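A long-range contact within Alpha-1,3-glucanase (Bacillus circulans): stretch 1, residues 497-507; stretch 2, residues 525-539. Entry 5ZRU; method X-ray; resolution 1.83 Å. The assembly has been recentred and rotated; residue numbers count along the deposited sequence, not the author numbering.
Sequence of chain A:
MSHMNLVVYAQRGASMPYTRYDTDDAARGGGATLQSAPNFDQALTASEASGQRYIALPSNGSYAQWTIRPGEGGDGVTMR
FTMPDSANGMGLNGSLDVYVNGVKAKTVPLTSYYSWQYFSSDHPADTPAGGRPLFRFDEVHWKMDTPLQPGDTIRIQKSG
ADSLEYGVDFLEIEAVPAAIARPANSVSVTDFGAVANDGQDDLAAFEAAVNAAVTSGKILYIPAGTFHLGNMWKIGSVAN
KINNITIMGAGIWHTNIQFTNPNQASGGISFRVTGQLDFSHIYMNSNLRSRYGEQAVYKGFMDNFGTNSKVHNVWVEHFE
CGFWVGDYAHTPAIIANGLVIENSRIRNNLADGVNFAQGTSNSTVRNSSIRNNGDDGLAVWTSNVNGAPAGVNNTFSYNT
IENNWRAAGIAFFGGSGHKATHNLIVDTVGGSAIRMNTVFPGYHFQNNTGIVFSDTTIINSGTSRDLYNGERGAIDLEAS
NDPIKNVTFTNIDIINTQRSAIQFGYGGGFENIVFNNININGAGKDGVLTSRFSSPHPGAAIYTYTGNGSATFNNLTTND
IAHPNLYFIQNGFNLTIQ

Stretch 1, residues 497-507: TQRSAIQFGYG
Stretch 2 (525-539) KDGVLTSRFSSPHPG

Stretch 1 runs as a loop through A501 and becomes a strand at 502-505; stretch 2 has no regular helix or strand and folds around the side chain of R499. Together they bury 622 Å². The CA atoms of Q498 and K525 lie 4.7 Å apart, those of R499 and G539 4.2 Å. From T497 to R499 and from K525 to G527 the chains run in roughly the same direction.

T497 turns its side chain away and contributes backbone: K525 N donates to T497 O at 3.0 Å. One residue on, D526 N donates to Q498 O at 2.9 Å, both bonds nearly straight. Q498 (phi/psi -66/-55; chi1 m, chi2 t) also reaches D526 through water 1, which donates to Q498 OE1 and D526 OD2, each at 2.7 Å; two acceptors thus share a donor. D526, chi1 p, accepts from V528 N through OD1 at 2.9 Å, bracing the turn at G527, whose phi of 71° favours glycine.

R499 (phi/psi -114/-113; chi t, p, t, -79°) is covered over 159 Å². Its donor-rich guanidinium meets backbone carbonyls near its plane, where N-H groups point: R499 NH1 and NH2 donate to T530 O at 3.0 and 2.8 Å, and R499 NH2 to H537 O at 2.8 Å, with a weak bond from R499 NE to H537 O at 3.2 Å. G539 CA approaches R499 O at 3.5 Å in a CA-H...O contact; an ideal CB there would lie 2.3 Å from R499 O, so glycine fits.

S500 OG (chi1 m) and H537 NE2, 4.5 Å apart, are too distant to bond directly; water 2 spans them at 2.6 and 2.7 Å.

Q503 (chi1 and chi2 t) points toward stretch 2, its NE2, bonded elsewhere in the structure, packing 3.8 Å from F533 CE2. The Y506 ring (phi/psi 65/169; chi1 m) offers F533 an apolar surface, Y506 CE1 3.8 Å from F533 CE1, planes at 80°, while its hydroxyl stays polar: water 3 joins Y506 OH, 3.0 Å, to R532 NH1, 2.9 Å.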

# COMPACT_ATOMS: atom_id res chain seq x y z
N THR A 497 19.75 4.64 2.73
CA THR A 497 19.03 4.13 3.89
C THR A 497 19.12 5.11 5.06
O THR A 497 20.15 5.76 5.28
CB THR A 497 19.59 2.76 4.28
OG1 THR A 497 19.24 1.80 3.27
CG2 THR A 497 19.04 2.30 5.64
N GLN A 498 18.02 5.22 5.81
CA GLN A 498 17.93 6.18 6.91
C GLN A 498 18.90 5.82 8.03
O GLN A 498 19.70 6.66 8.46
CB GLN A 498 16.48 6.24 7.42
CG GLN A 498 15.49 6.66 6.32
CD GLN A 498 14.06 6.85 6.82
OE1 GLN A 498 13.84 7.15 7.99
NE2 GLN A 498 13.10 6.68 5.92
N ARG A 499 18.82 4.59 8.54
CA ARG A 499 19.78 4.14 9.55
C ARG A 499 20.63 3.01 8.96
O ARG A 499 21.40 3.26 8.03
CB ARG A 499 19.07 3.73 10.85
CG ARG A 499 20.02 3.56 12.06
CD ARG A 499 20.79 4.87 12.39
NE ARG A 499 21.54 4.75 13.65
CZ ARG A 499 20.98 4.87 14.86
NH1 ARG A 499 19.69 5.13 14.96
NH2 ARG A 499 21.72 4.74 15.96
N SER A 500 20.51 1.78 9.44
CA SER A 500 21.32 0.69 8.89
C SER A 500 20.59 -0.03 7.76
O SER A 500 19.37 -0.21 7.80
CB SER A 500 21.73 -0.31 9.98
OG SER A 500 22.61 0.31 10.92
N ALA A 501 21.35 -0.46 6.74
CA ALA A 501 20.73 -1.08 5.58
C ALA A 501 20.14 -2.45 5.92
O ALA A 501 19.01 -2.77 5.53
CB ALA A 501 21.74 -1.21 4.43
N ILE A 502 20.89 -3.30 6.61
CA ILE A 502 20.45 -4.65 6.94
C ILE A 502 20.62 -4.84 8.44
O ILE A 502 21.72 -4.62 8.97
CB ILE A 502 21.24 -5.72 6.16
CG1 ILE A 502 21.14 -5.46 4.66
CG2 ILE A 502 20.72 -7.11 6.48
CD1 ILE A 502 22.08 -6.32 3.85
N GLN A 503 19.54 -5.26 9.12
CA GLN A 503 19.49 -5.32 10.58
C GLN A 503 18.97 -6.68 11.04
O GLN A 503 17.94 -7.15 10.54
CB GLN A 503 18.59 -4.20 11.14
CG GLN A 503 18.25 -4.29 12.63
CD GLN A 503 17.59 -3.01 13.14
OE1 GLN A 503 17.96 -1.91 12.73
NE2 GLN A 503 16.61 -3.14 14.03
N PHE A 504 19.68 -7.30 11.99
CA PHE A 504 19.32 -8.57 12.61
C PHE A 504 19.22 -8.39 14.11
O PHE A 504 20.13 -7.83 14.72
CB PHE A 504 20.37 -9.69 12.41
CG PHE A 504 20.72 -10.01 11.00
CD1 PHE A 504 21.55 -9.17 10.26
CD2 PHE A 504 20.33 -11.22 10.44
CE1 PHE A 504 21.92 -9.51 8.97
CE2 PHE A 504 20.71 -11.56 9.14
CZ PHE A 504 21.50 -10.70 8.42
N GLY A 505 18.19 -8.94 14.73
CA GLY A 505 18.15 -8.90 16.18
C GLY A 505 17.10 -9.80 16.79
O GLY A 505 16.39 -10.53 16.10
N TYR A 506 17.01 -9.69 18.13
CA TYR A 506 16.31 -10.62 19.03
C TYR A 506 16.99 -11.98 18.99
O TYR A 506 17.88 -12.21 18.16
CB TYR A 506 14.81 -10.69 18.71
CG TYR A 506 14.10 -9.43 19.19
CD1 TYR A 506 14.26 -8.24 18.51
CD2 TYR A 506 13.34 -9.42 20.36
CE1 TYR A 506 13.65 -7.06 18.93
CE2 TYR A 506 12.73 -8.24 20.81
CZ TYR A 506 12.89 -7.06 20.08
OH TYR A 506 12.31 -5.88 20.48
N GLY A 507 16.64 -12.86 19.92
CA GLY A 507 17.45 -14.01 20.26
C GLY A 507 16.99 -15.35 19.74
O GLY A 507 17.59 -16.37 20.10
N LYS A 525 21.68 7.95 6.67
CA LYS A 525 21.37 9.25 6.10
C LYS A 525 20.49 10.10 7.00
O LYS A 525 20.41 11.32 6.78
CB LYS A 525 20.71 9.10 4.72
CG LYS A 525 21.53 8.31 3.69
CD LYS A 525 22.99 8.78 3.57
CE LYS A 525 23.12 10.02 2.70
NZ LYS A 525 24.54 10.22 2.28
N ASP A 526 19.86 9.53 8.04
CA ASP A 526 19.10 10.38 8.95
C ASP A 526 19.97 11.07 10.00
O ASP A 526 19.47 11.94 10.71
CB ASP A 526 17.95 9.62 9.65
CG ASP A 526 18.42 8.46 10.54
OD1 ASP A 526 19.61 8.37 10.92
OD2 ASP A 526 17.55 7.60 10.85
N GLY A 527 21.25 10.70 10.11
CA GLY A 527 22.15 11.32 11.07
C GLY A 527 21.88 10.98 12.52
O GLY A 527 22.54 11.54 13.40
N VAL A 528 20.93 10.10 12.80
CA VAL A 528 20.57 9.76 14.17
C VAL A 528 21.63 8.83 14.75
O VAL A 528 22.05 7.87 14.10
CB VAL A 528 19.18 9.12 14.23
CG1 VAL A 528 18.85 8.65 15.66
CG2 VAL A 528 18.13 10.11 13.73
N LEU A 529 22.06 9.11 15.98
CA LEU A 529 23.05 8.28 16.65
C LEU A 529 22.49 7.51 17.83
O LEU A 529 23.04 6.46 18.17
CB LEU A 529 24.24 9.13 17.11
CG LEU A 529 24.95 9.91 15.99
CD1 LEU A 529 26.02 10.83 16.56
CD2 LEU A 529 25.55 8.94 14.96
N THR A 530 21.42 7.99 18.46
CA THR A 530 20.83 7.26 19.57
C THR A 530 20.28 5.92 19.08
O THR A 530 19.94 5.76 17.91
CB THR A 530 19.71 8.08 20.23
OG1 THR A 530 18.77 8.50 19.23
CG2 THR A 530 20.29 9.33 20.89
N SER A 531 20.22 4.95 19.99
CA SER A 531 19.85 3.59 19.63
C SER A 531 18.95 2.98 20.69
O SER A 531 19.21 3.10 21.89
CB SER A 531 21.10 2.72 19.43
OG SER A 531 20.77 1.35 19.24
N ARG A 532 17.88 2.33 20.23
CA ARG A 532 17.07 1.53 21.14
C ARG A 532 17.84 0.32 21.65
O ARG A 532 17.87 0.05 22.85
CB ARG A 532 15.78 1.09 20.45
CG ARG A 532 14.90 0.14 21.29
CD ARG A 532 13.74 -0.37 20.45
NE ARG A 532 12.83 -1.27 21.15
CZ ARG A 532 11.92 -2.02 20.55
NH1 ARG A 532 11.81 -2.01 19.23
NH2 ARG A 532 11.12 -2.81 21.26
N PHE A 533 18.50 -0.40 20.74
CA PHE A 533 19.00 -1.73 21.06
C PHE A 533 20.45 -1.75 21.52
O PHE A 533 20.84 -2.68 22.23
CB PHE A 533 18.88 -2.65 19.84
CG PHE A 533 17.48 -2.89 19.40
CD1 PHE A 533 16.55 -3.51 20.24
CD2 PHE A 533 17.07 -2.51 18.13
CE1 PHE A 533 15.25 -3.74 19.82
CE2 PHE A 533 15.77 -2.73 17.71
CZ PHE A 533 14.86 -3.35 18.55
N SER A 534 21.25 -0.75 21.15
CA SER A 534 22.69 -0.87 21.30
C SER A 534 23.25 0.46 21.79
O SER A 534 22.51 1.39 22.15
CB SER A 534 23.36 -1.27 19.98
OG SER A 534 22.60 -2.24 19.30
N SER A 535 24.57 0.54 21.82
CA SER A 535 25.23 1.79 22.09
C SER A 535 25.07 2.72 20.89
O SER A 535 24.78 2.26 19.78
CB SER A 535 26.70 1.53 22.39
OG SER A 535 27.25 0.68 21.40
N PRO A 536 25.25 4.03 21.09
CA PRO A 536 25.07 4.97 19.98
C PRO A 536 25.96 4.63 18.80
O PRO A 536 27.09 4.15 18.96
CB PRO A 536 25.45 6.33 20.58
CG PRO A 536 25.29 6.15 22.04
CD PRO A 536 25.63 4.73 22.34
N HIS A 537 25.46 4.90 17.60
CA HIS A 537 26.21 4.55 16.40
C HIS A 537 25.59 5.19 15.16
O HIS A 537 24.37 5.34 15.10
CB HIS A 537 26.25 3.03 16.21
CG HIS A 537 24.90 2.40 15.99
ND1 HIS A 537 24.08 2.04 17.03
CD2 HIS A 537 24.24 2.06 14.85
CE1 HIS A 537 22.97 1.50 16.55
NE2 HIS A 537 23.05 1.50 15.23
N PRO A 538 26.40 5.57 14.18
CA PRO A 538 25.84 5.96 12.88
C PRO A 538 25.31 4.73 12.16
O PRO A 538 25.72 3.60 12.44
CB PRO A 538 27.04 6.55 12.12
CG PRO A 538 28.17 6.62 13.13
CD PRO A 538 27.87 5.60 14.18
N GLY A 539 24.40 4.95 11.23
CA GLY A 539 23.85 3.83 10.48
C GLY A 539 24.94 3.09 9.72
O GLY A 539 25.85 3.69 9.16
O HOH W 1 14.87 7.74 10.47
O HOH W 2 21.47 0.54 13.26
O HOH W 3 10.25 -4.45 18.86